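Local coordinates for mandelate racemase/muconate lactonizing protein (Alicyclobacillus acidocaldarius LAA1, PDB 3QLD), which belongs to the enolase superfamily, pairing an N-terminal capping domain with a C-terminal barrel of the TIM type, at residues R167-I181 with V208-E221. Residues are numbered along the deposited sequence; the frame is centred on the assembly and turned at random.
Sequences RVKLKIAPGRDRAAI and VLRQLDAYDLQFIE. With SO4 (sulfate ion), chain F.
I181 and L212 meet through their methyl ends, CD1 of I181 lying 3.7 Å from CD2 of L212. The other branch of I181, CG2, is anti to the backbone N and packs 3.6 Å from CB of Y215, with CD2 of L217 beside it. L212 also serves a second isoleucine: its CD1 faces CD1 of I172, tip to tip. Toward solvent R178, extended from CG to NE, crosses Y215 at about a right angle; its NE makes a weak hydrogen bond to Y215 OH (3.3 Å, N-H...O 124°).

Polar contacts take over beyond this apolar cluster. R167 NH1 donates to Q218 OE1 at 3.0 Å, in the plane of the amide carbonyl, although the guanidinium and amide planes stand 77° apart. CZ of F219 lies over the centre of the same guanidinium, whose NH1 meets the ring at its edge. K169 bends at chi3 (54°) and again at chi4, passes CD along the edge of F219, and brings NZ to the syn lone pair of E221 OE1 in a 3.1 Å salt bridge.

Further out, D323 forms salt bridges with both R167 and K169, while N268 binds the other carboxylate oxygen of E221; together they should restrain these polar ends. W295 stacks on F219 and makes a cation-pi contact with R167. Strand 192-196 lies between strands 167-171 and 220-221, all three parallel, so that the basic and acidic side chains meet across it inside the barrel, while outside, the start of helix 178-187 packs against the end of helix 206-211 and the turn that follows it, as in the beta/alpha barrel of the enolase superfamily.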
ATOM      1  N   ARG A 167      -8.340  -3.391 -31.083  1.00 34.43           N
ATOM      2  CA  ARG A 167      -7.378  -4.306 -30.417  1.00 32.55           C
ATOM      3  C   ARG A 167      -8.162  -5.385 -29.784  1.00 31.27           C
ATOM      4  O   ARG A 167      -9.274  -5.128 -29.265  1.00 31.14           O
ATOM      5  CB  ARG A 167      -6.573  -3.566 -29.356  1.00 32.40           C
ATOM      6  CG  ARG A 167      -5.323  -4.339 -28.845  1.00 32.45           C
ATOM      7  CD  ARG A 167      -4.451  -3.553 -27.852  1.00 31.29           C
ATOM      8  NE  ARG A 167      -5.211  -3.220 -26.632  1.00 30.63           N
ATOM      9  CZ  ARG A 167      -4.901  -2.172 -25.868  1.00 31.41           C
ATOM     10  NH1 ARG A 167      -3.828  -1.454 -26.139  1.00 28.56           N
ATOM     11  NH2 ARG A 167      -5.615  -1.869 -24.786  1.00 31.93           N
ATOM     12  N   VAL A 168      -7.612  -6.593 -29.748  1.00 28.25           N
ATOM     13  CA  VAL A 168      -8.151  -7.530 -28.769  1.00 29.07           C
ATOM     14  C   VAL A 168      -7.086  -7.875 -27.721  1.00 29.15           C
ATOM     15  O   VAL A 168      -5.900  -8.049 -28.091  1.00 26.79           O
ATOM     16  CB  VAL A 168      -8.714  -8.870 -29.377  1.00 28.95           C
ATOM     17  CG1 VAL A 168      -9.984  -8.580 -30.230  1.00 30.96           C
ATOM     18  CG2 VAL A 168      -7.637  -9.659 -30.150  1.00 27.35           C
ATOM     19  N   LYS A 169      -7.514  -8.039 -26.457  1.00 27.66           N
ATOM     20  CA  LYS A 169      -6.566  -8.480 -25.375  1.00 26.50           C
ATOM     21  C   LYS A 169      -7.080  -9.793 -24.838  1.00 27.77           C
ATOM     22  O   LYS A 169      -8.193  -9.887 -24.257  1.00 27.65           O
ATOM     23  CB  LYS A 169      -6.420  -7.420 -24.271  1.00 27.83           C
ATOM     24  CG  LYS A 169      -5.427  -7.804 -23.109  1.00 26.92           C
ATOM     25  CD  LYS A 169      -5.072  -6.602 -22.255  1.00 30.52           C
ATOM     26  CE  LYS A 169      -6.307  -5.857 -21.702  1.00 36.31           C
ATOM     27  NZ  LYS A 169      -6.128  -5.289 -20.308  1.00 36.70           N
ATOM     28  N   LEU A 170      -6.311 -10.839 -25.060  1.00 26.63           N
ATOM     29  CA  LEU A 170      -6.666 -12.145 -24.680  1.00 27.02           C
ATOM     30  C   LEU A 170      -6.144 -12.511 -23.279  1.00 28.40           C
ATOM     31  O   LEU A 170      -4.945 -12.376 -23.004  1.00 26.18           O
ATOM     32  CB  LEU A 170      -6.000 -13.123 -25.633  1.00 28.15           C
ATOM     33  CG  LEU A 170      -6.248 -12.869 -27.124  1.00 32.64           C
ATOM     34  CD1 LEU A 170      -5.802 -14.163 -27.781  1.00 31.90           C
ATOM     35  CD2 LEU A 170      -7.775 -12.684 -27.306  1.00 35.35           C
ATOM     36  N   LYS A 171      -7.027 -13.065 -22.435  1.00 26.71           N
ATOM     37  CA  LYS A 171      -6.576 -13.617 -21.149  1.00 28.17           C
ATOM     38  C   LYS A 171      -5.852 -14.903 -21.408  1.00 28.14           C
ATOM     39  O   LYS A 171      -6.314 -15.730 -22.190  1.00 30.18           O
ATOM     40  CB  LYS A 171      -7.778 -13.832 -20.209  1.00 28.55           C
ATOM     41  CG  LYS A 171      -8.424 -12.534 -19.820  1.00 32.76           C
ATOM     42  CD  LYS A 171      -7.629 -11.810 -18.705  1.00 39.65           C
ATOM     43  CE  LYS A 171      -8.193 -10.395 -18.461  1.00 43.46           C
ATOM     44  NZ  LYS A 171      -8.112 -10.009 -17.014  1.00 44.07           N
ATOM     45  N   ILE A 172      -4.657 -15.047 -20.830  1.00 26.64           N
ATOM     46  CA  ILE A 172      -3.871 -16.217 -21.009  1.00 24.78           C
ATOM     47  C   ILE A 172      -3.313 -16.759 -19.664  1.00 27.46           C
ATOM     48  O   ILE A 172      -3.255 -16.011 -18.669  1.00 25.71           O
ATOM     49  CB  ILE A 172      -2.678 -15.980 -21.972  1.00 26.74           C
ATOM     50  CG1 ILE A 172      -1.715 -14.922 -21.397  1.00 23.35           C
ATOM     51  CG2 ILE A 172      -3.237 -15.662 -23.392  1.00 24.21           C
ATOM     52  CD1 ILE A 172      -0.302 -14.994 -22.069  1.00 21.97           C
ATOM     53  N   ALA A 173      -3.015 -18.060 -19.655  1.00 27.63           N
ATOM     54  CA  ALA A 173      -2.405 -18.732 -18.520  1.00 29.00           C
ATOM     55  C   ALA A 173      -1.652 -19.922 -19.017  1.00 30.90           C
ATOM     56  O   ALA A 173      -1.837 -20.336 -20.164  1.00 32.75           O
ATOM     57  CB  ALA A 173      -3.469 -19.127 -17.449  1.00 29.48           C
ATOM     58  N   PRO A 174      -0.757 -20.473 -18.185  1.00 32.90           N
ATOM     59  CA  PRO A 174       0.051 -21.597 -18.632  1.00 35.26           C
ATOM     60  C   PRO A 174      -0.857 -22.740 -19.102  1.00 37.67           C
ATOM     61  O   PRO A 174      -1.776 -23.095 -18.391  1.00 37.74           O
ATOM     62  CB  PRO A 174       0.819 -21.981 -17.369  1.00 36.12           C
ATOM     63  CG  PRO A 174       0.888 -20.653 -16.570  1.00 32.51           C
ATOM     64  CD  PRO A 174      -0.446 -20.069 -16.793  1.00 33.09           C
ATOM     65  N   GLY A 175      -0.632 -23.246 -20.317  1.00 39.37           N
ATOM     66  CA  GLY A 175      -1.413 -24.370 -20.836  1.00 39.34           C
ATOM     67  C   GLY A 175      -2.557 -23.909 -21.699  1.00 39.40           C
ATOM     68  O   GLY A 175      -3.174 -24.728 -22.414  1.00 40.24           O
ATOM     69  N   ARG A 176      -2.885 -22.619 -21.610  1.00 38.25           N
ATOM     70  CA  ARG A 176      -3.965 -22.015 -22.406  1.00 37.66           C
ATOM     71  C   ARG A 176      -3.436 -20.663 -22.826  1.00 35.61           C
ATOM     72  O   ARG A 176      -3.880 -19.634 -22.371  1.00 33.46           O
ATOM     73  CB  ARG A 176      -5.250 -21.903 -21.586  1.00 39.72           C
ATOM     74  CG  ARG A 176      -5.236 -22.772 -20.276  1.00 43.97           C
ATOM     75  CD  ARG A 176      -6.584 -23.395 -19.825  1.00 52.93           C
ATOM     76  NE  ARG A 176      -7.763 -22.572 -20.128  1.00 59.79           N
ATOM     77  CZ  ARG A 176      -8.729 -22.255 -19.265  1.00 63.67           C
ATOM     78  NH1 ARG A 176      -9.755 -21.502 -19.672  1.00 63.86           N
ATOM     79  NH2 ARG A 176      -8.689 -22.694 -18.000  1.00 66.65           N
ATOM     80  N   ASP A 177      -2.467 -20.693 -23.737  1.00 34.02           N
ATOM     81  CA  ASP A 177      -1.823 -19.481 -24.221  1.00 34.18           C
ATOM     82  C   ASP A 177      -1.484 -19.601 -25.718  1.00 33.80           C
ATOM     83  O   ASP A 177      -2.098 -18.915 -26.529  1.00 33.81           O
ATOM     84  CB  ASP A 177      -0.571 -19.096 -23.371  1.00 32.84           C
ATOM     85  CG  ASP A 177       0.327 -20.305 -23.002  1.00 33.59           C
ATOM     86  OD1 ASP A 177       0.408 -21.306 -23.737  1.00 34.27           O
ATOM     87  OD2 ASP A 177       0.995 -20.248 -21.942  1.00 36.55           O
ATOM     88  N   ARG A 178      -0.522 -20.456 -26.043  1.00 34.80           N
ATOM     89  CA  ARG A 178       0.002 -20.565 -27.428  1.00 37.35           C
ATOM     90  C   ARG A 178      -1.138 -20.903 -28.426  1.00 37.94           C
ATOM     91  O   ARG A 178      -1.233 -20.306 -29.504  1.00 39.18           O
ATOM     92  CB  ARG A 178       1.135 -21.607 -27.486  1.00 36.19           C
ATOM     93  CG  ARG A 178       1.976 -21.501 -28.745  1.00 40.62           C
ATOM     94  CD  ARG A 178       2.785 -22.752 -29.033  1.00 46.56           C
ATOM     95  NE  ARG A 178       3.307 -22.760 -30.414  1.00 50.97           N
ATOM     96  CZ  ARG A 178       3.240 -23.784 -31.271  1.00 54.20           C
ATOM     97  NH1 ARG A 178       2.652 -24.939 -30.930  1.00 54.36           N
ATOM     98  NH2 ARG A 178       3.778 -23.658 -32.491  1.00 52.69           N
ATOM     99  N   ALA A 179      -2.014 -21.831 -28.047  1.00 38.97           N
ATOM    100  CA  ALA A 179      -3.065 -22.302 -28.990  1.00 39.21           C
ATOM    101  C   ALA A 179      -4.092 -21.205 -29.376  1.00 39.69           C
ATOM    102  O   ALA A 179      -4.403 -20.961 -30.587  1.00 38.68           O
ATOM    103  CB  ALA A 179      -3.743 -23.549 -28.433  1.00 40.26           C
ATOM    104  N   ALA A 180      -4.588 -20.516 -28.351  1.00 38.14           N
ATOM    105  CA  ALA A 180      -5.462 -19.384 -28.569  1.00 37.87           C
ATOM    106  C   ALA A 180      -4.793 -18.311 -29.410  1.00 37.23           C
ATOM    107  O   ALA A 180      -5.395 -17.862 -30.395  1.00 37.28           O
ATOM    108  CB  ALA A 180      -5.963 -18.796 -27.219  1.00 37.38           C
ATOM    109  N   ILE A 181      -3.598 -17.845 -28.999  1.00 35.43           N
ATOM    110  CA  ILE A 181      -2.908 -16.765 -29.711  1.00 33.53           C
ATOM    111  C   ILE A 181      -2.561 -17.121 -31.171  1.00 33.31           C
ATOM    112  O   ILE A 181      -2.766 -16.286 -32.062  1.00 32.27           O
ATOM    113  CB  ILE A 181      -1.627 -16.244 -28.958  1.00 34.07           C
ATOM    114  CG1 ILE A 181      -2.016 -15.702 -27.567  1.00 32.68           C
ATOM    115  CG2 ILE A 181      -0.868 -15.210 -29.825  1.00 30.46           C
ATOM    116  CD1 ILE A 181      -0.838 -15.560 -26.580  1.00 31.79           C
ATOM    117  N   VAL A 208       7.828 -21.050 -22.384  1.00 28.96           N
ATOM    118  CA  VAL A 208       6.483 -20.902 -22.970  1.00 28.88           C
ATOM    119  C   VAL A 208       6.184 -19.515 -23.427  1.00 28.03           C
ATOM    120  O   VAL A 208       5.574 -19.291 -24.499  1.00 26.00           O
ATOM    121  CB  VAL A 208       5.367 -21.403 -21.925  1.00 30.11           C
ATOM    122  CG1 VAL A 208       3.979 -20.809 -22.231  1.00 35.54           C
ATOM    123  CG2 VAL A 208       5.320 -22.936 -21.922  1.00 31.95           C
ATOM    124  N   LEU A 209       6.552 -18.529 -22.598  1.00 26.88           N
ATOM    125  CA  LEU A 209       6.284 -17.155 -22.939  1.00 25.12           C
ATOM    126  C   LEU A 209       7.142 -16.732 -24.140  1.00 25.88           C
ATOM    127  O   LEU A 209       6.737 -15.922 -24.993  1.00 24.41           O
ATOM    128  CB  LEU A 209       6.618 -16.243 -21.737  1.00 24.48           C
ATOM    129  CG  LEU A 209       5.535 -16.305 -20.630  1.00 26.63           C
ATOM    130  CD1 LEU A 209       5.990 -15.517 -19.334  1.00 24.13           C
ATOM    131  CD2 LEU A 209       4.220 -15.702 -21.114  1.00 26.62           C
ATOM    132  N   ARG A 210       8.352 -17.259 -24.190  1.00 24.93           N
ATOM    133  CA  ARG A 210       9.257 -16.911 -25.301  1.00 27.70           C
ATOM    134  C   ARG A 210       8.697 -17.436 -26.657  1.00 27.06           C
ATOM    135  O   ARG A 210       8.868 -16.802 -27.688  1.00 26.76           O
ATOM    136  CB  ARG A 210      10.625 -17.516 -25.041  1.00 26.20           C
ATOM    137  CG  ARG A 210      11.638 -17.489 -26.313  1.00 33.08           C
ATOM    138  CD  ARG A 210      12.168 -16.082 -26.808  1.00 35.42           C
ATOM    139  NE  ARG A 210      13.155 -16.322 -27.882  1.00 36.56           N
ATOM    140  CZ  ARG A 210      13.159 -15.717 -29.085  1.00 39.77           C
ATOM    141  NH1 ARG A 210      12.239 -14.789 -29.404  1.00 34.91           N
ATOM    142  NH2 ARG A 210      14.111 -16.038 -29.976  1.00 34.34           N
ATOM    143  N   GLN A 211       7.980 -18.553 -26.608  1.00 28.60           N
ATOM    144  CA  GLN A 211       7.334 -19.151 -27.833  1.00 29.58           C
ATOM    145  C   GLN A 211       6.320 -18.161 -28.396  1.00 28.74           C
ATOM    146  O   GLN A 211       6.008 -18.163 -29.628  1.00 26.14           O
ATOM    147  CB  GLN A 211       6.625 -20.470 -27.513  1.00 30.40           C
ATOM    148  CG  GLN A 211       7.435 -21.737 -27.086  1.00 37.55           C
ATOM    149  CD  GLN A 211       6.487 -22.875 -26.519  1.00 44.46           C
ATOM    150  OE1 GLN A 211       5.301 -22.952 -26.871  1.00 50.64           O
ATOM    151  NE2 GLN A 211       7.007 -23.705 -25.611  1.00 46.08           N
ATOM    152  N   LEU A 212       5.796 -17.313 -27.508  1.00 26.18           N
ATOM    153  CA  LEU A 212       4.856 -16.296 -27.906  1.00 25.67           C
ATOM    154  C   LEU A 212       5.405 -15.167 -28.737  1.00 25.55           C
ATOM    155  O   LEU A 212       4.653 -14.482 -29.408  1.00 26.33           O
ATOM    156  CB  LEU A 212       3.989 -15.760 -26.726  1.00 24.31           C
ATOM    157  CG  LEU A 212       3.286 -16.834 -25.898  1.00 28.17           C
ATOM    158  CD1 LEU A 212       2.543 -16.067 -24.761  1.00 26.19           C
ATOM    159  CD2 LEU A 212       2.263 -17.642 -26.741  1.00 31.21           C
ATOM    160  N   ASP A 213       6.719 -14.970 -28.751  1.00 25.89           N
ATOM    161  CA  ASP A 213       7.305 -13.905 -29.560  1.00 25.11           C
ATOM    162  C   ASP A 213       6.985 -14.094 -31.043  1.00 26.83           C
ATOM    163  O   ASP A 213       7.029 -13.125 -31.814  1.00 26.76           O
ATOM    164  CB  ASP A 213       8.840 -13.947 -29.397  1.00 25.15           C
ATOM    165  CG  ASP A 213       9.317 -13.277 -28.107  1.00 25.42           C
ATOM    166  OD1 ASP A 213       8.503 -12.630 -27.389  1.00 25.79           O
ATOM    167  OD2 ASP A 213      10.524 -13.428 -27.800  1.00 23.87           O
ATOM    168  N   ALA A 214       6.664 -15.319 -31.428  1.00 28.14           N
ATOM    169  CA  ALA A 214       6.423 -15.579 -32.870  1.00 29.74           C
ATOM    170  C   ALA A 214       5.154 -14.857 -33.393  1.00 31.25           C
ATOM    171  O   ALA A 214       5.003 -14.677 -34.613  1.00 30.77           O
ATOM    172  CB  ALA A 214       6.389 -17.047 -33.139  1.00 31.23           C
ATOM    173  N   TYR A 215       4.272 -14.410 -32.473  1.00 29.05           N
ATOM    174  CA  TYR A 215       2.973 -13.847 -32.849  1.00 28.24           C
ATOM    175  C   TYR A 215       2.797 -12.366 -32.852  1.00 27.81           C
ATOM    176  O   TYR A 215       1.653 -11.889 -33.092  1.00 27.79           O
ATOM    177  CB  TYR A 215       1.854 -14.554 -32.045  1.00 28.58           C
ATOM    178  CG  TYR A 215       2.015 -16.032 -32.114  1.00 29.29           C
ATOM    179  CD1 TYR A 215       1.850 -16.713 -33.326  1.00 38.07           C
ATOM    180  CD2 TYR A 215       2.386 -16.773 -31.007  1.00 29.69           C
ATOM    181  CE1 TYR A 215       2.035 -18.102 -33.405  1.00 36.98           C
ATOM    182  CE2 TYR A 215       2.592 -18.125 -31.075  1.00 34.21           C
ATOM    183  CZ  TYR A 215       2.411 -18.790 -32.296  1.00 37.66           C
ATOM    184  OH  TYR A 215       2.601 -20.160 -32.370  1.00 38.98           O
ATOM    185  N   ASP A 216       3.892 -11.651 -32.550  0.70 27.18           N
ATOM    186  CA  ASP A 216       3.955 -10.204 -32.579  0.70 27.24           C
ATOM    187  C   ASP A 216       2.854  -9.503 -31.746  0.70 27.26           C
ATOM    188  O   ASP A 216       2.197  -8.603 -32.232  0.70 25.69           O
ATOM    189  CB  ASP A 216       3.978  -9.708 -34.052  0.70 29.53           C
ATOM    190  CG  ASP A 216       5.082 -10.391 -34.882  0.70 33.23           C
ATOM    191  OD1 ASP A 216       5.995 -11.088 -34.318  0.70 35.84           O
ATOM    192  OD2 ASP A 216       5.022 -10.224 -36.125  0.70 39.24           O
ATOM    193  N   LEU A 217       2.685  -9.946 -30.485  1.00 25.84           N
ATOM    194  CA  LEU A 217       1.765  -9.301 -29.512  1.00 24.41           C
ATOM    195  C   LEU A 217       2.217  -7.903 -29.277  1.00 23.52           C
ATOM    196  O   LEU A 217       3.404  -7.651 -29.239  1.00 24.03           O
ATOM    197  CB  LEU A 217       1.791 -10.111 -28.181  1.00 23.67           C
ATOM    198  CG  LEU A 217       1.282 -11.532 -28.225  1.00 25.04           C
ATOM    199  CD1 LEU A 217       1.602 -12.281 -26.928  1.00 24.95           C
ATOM    200  CD2 LEU A 217      -0.249 -11.554 -28.481  1.00 29.30           C
ATOM    201  N   GLN A 218       1.295  -7.000 -29.071  1.00 22.82           N
ATOM    202  CA  GLN A 218       1.620  -5.653 -28.693  1.00 24.97           C
ATOM    203  C   GLN A 218       2.317  -5.609 -27.300  1.00 24.42           C
ATOM    204  O   GLN A 218       3.206  -4.782 -27.077  1.00 24.37           O
ATOM    205  CB  GLN A 218       0.330  -4.851 -28.689  1.00 25.12           C
ATOM    206  CG  GLN A 218       0.524  -3.381 -28.592  1.00 30.99           C
ATOM    207  CD  GLN A 218      -0.804  -2.654 -28.642  1.00 34.56           C
ATOM    208  OE1 GLN A 218      -1.458  -2.448 -27.604  1.00 32.85           O
ATOM    209  NE2 GLN A 218      -1.249  -2.332 -29.844  1.00 31.43           N
ATOM    210  N   PHE A 219       1.892  -6.512 -26.416  1.00 24.05           N
ATOM    211  CA  PHE A 219       2.505  -6.687 -25.054  1.00 21.46           C
ATOM    212  C   PHE A 219       1.881  -7.937 -24.403  1.00 22.40           C
ATOM    213  O   PHE A 219       0.866  -8.474 -24.896  1.00 22.23           O
ATOM    214  CB  PHE A 219       2.267  -5.445 -24.146  1.00 20.98           C
ATOM    215  CG  PHE A 219       0.788  -5.051 -24.012  1.00 18.42           C
ATOM    216  CD1 PHE A 219      -0.049  -5.718 -23.107  1.00 19.82           C
ATOM    217  CD2 PHE A 219       0.281  -3.976 -24.751  1.00 25.03           C
ATOM    218  CE1 PHE A 219      -1.417  -5.372 -23.011  1.00 21.16           C
ATOM    219  CE2 PHE A 219      -1.084  -3.587 -24.637  1.00 28.01           C
ATOM    220  CZ  PHE A 219      -1.900  -4.292 -23.737  1.00 21.96           C
ATOM    221  N   ILE A 220       2.539  -8.398 -23.313  1.00 22.10           N
ATOM    222  CA  ILE A 220       2.040  -9.446 -22.413  1.00 22.26           C
ATOM    223  C   ILE A 220       1.947  -8.677 -21.088  1.00 22.56           C
ATOM    224  O   ILE A 220       2.959  -8.155 -20.630  1.00 19.79           O
ATOM    225  CB  ILE A 220       2.981 -10.660 -22.310  1.00 22.79           C
ATOM    226  CG1 ILE A 220       3.064 -11.394 -23.683  1.00 25.69           C
ATOM    227  CG2 ILE A 220       2.487 -11.665 -21.138  1.00 20.06           C
ATOM    228  CD1 ILE A 220       4.129 -12.431 -23.727  1.00 26.37           C
ATOM    229  N   GLU A 221       0.728  -8.582 -20.508  1.00 21.23           N
ATOM    230  CA  GLU A 221       0.547  -7.802 -19.291  1.00 22.73           C
ATOM    231  C   GLU A 221       0.717  -8.687 -18.041  1.00 20.59           C
ATOM    232  O   GLU A 221       0.239  -9.823 -18.017  1.00 23.14           O
ATOM    233  CB  GLU A 221      -0.894  -7.271 -19.307  1.00 24.10           C
ATOM    234  CG  GLU A 221      -1.183  -6.210 -18.223  1.00 26.65           C
ATOM    235  CD  GLU A 221      -2.497  -5.505 -18.509  1.00 29.61           C
ATOM    236  OE1 GLU A 221      -3.289  -6.007 -19.337  1.00 34.13           O
ATOM    237  OE2 GLU A 221      -2.731  -4.459 -17.929  1.00 32.23           O
TER
HETATM  238  S   SO4 F 404      13.368 -13.609 -32.860  0.50 40.37           S
HETATM  239  O1  SO4 F 404      12.103 -13.465 -32.114  0.50 38.61           O
HETATM  240  O2  SO4 F 404      13.296 -14.817 -33.697  0.50 36.77           O
HETATM  241  O3  SO4 F 404      13.578 -12.398 -33.640  0.50 38.98           O
HETATM  242  O4  SO4 F 404      14.444 -13.748 -31.898  0.50 37.31           O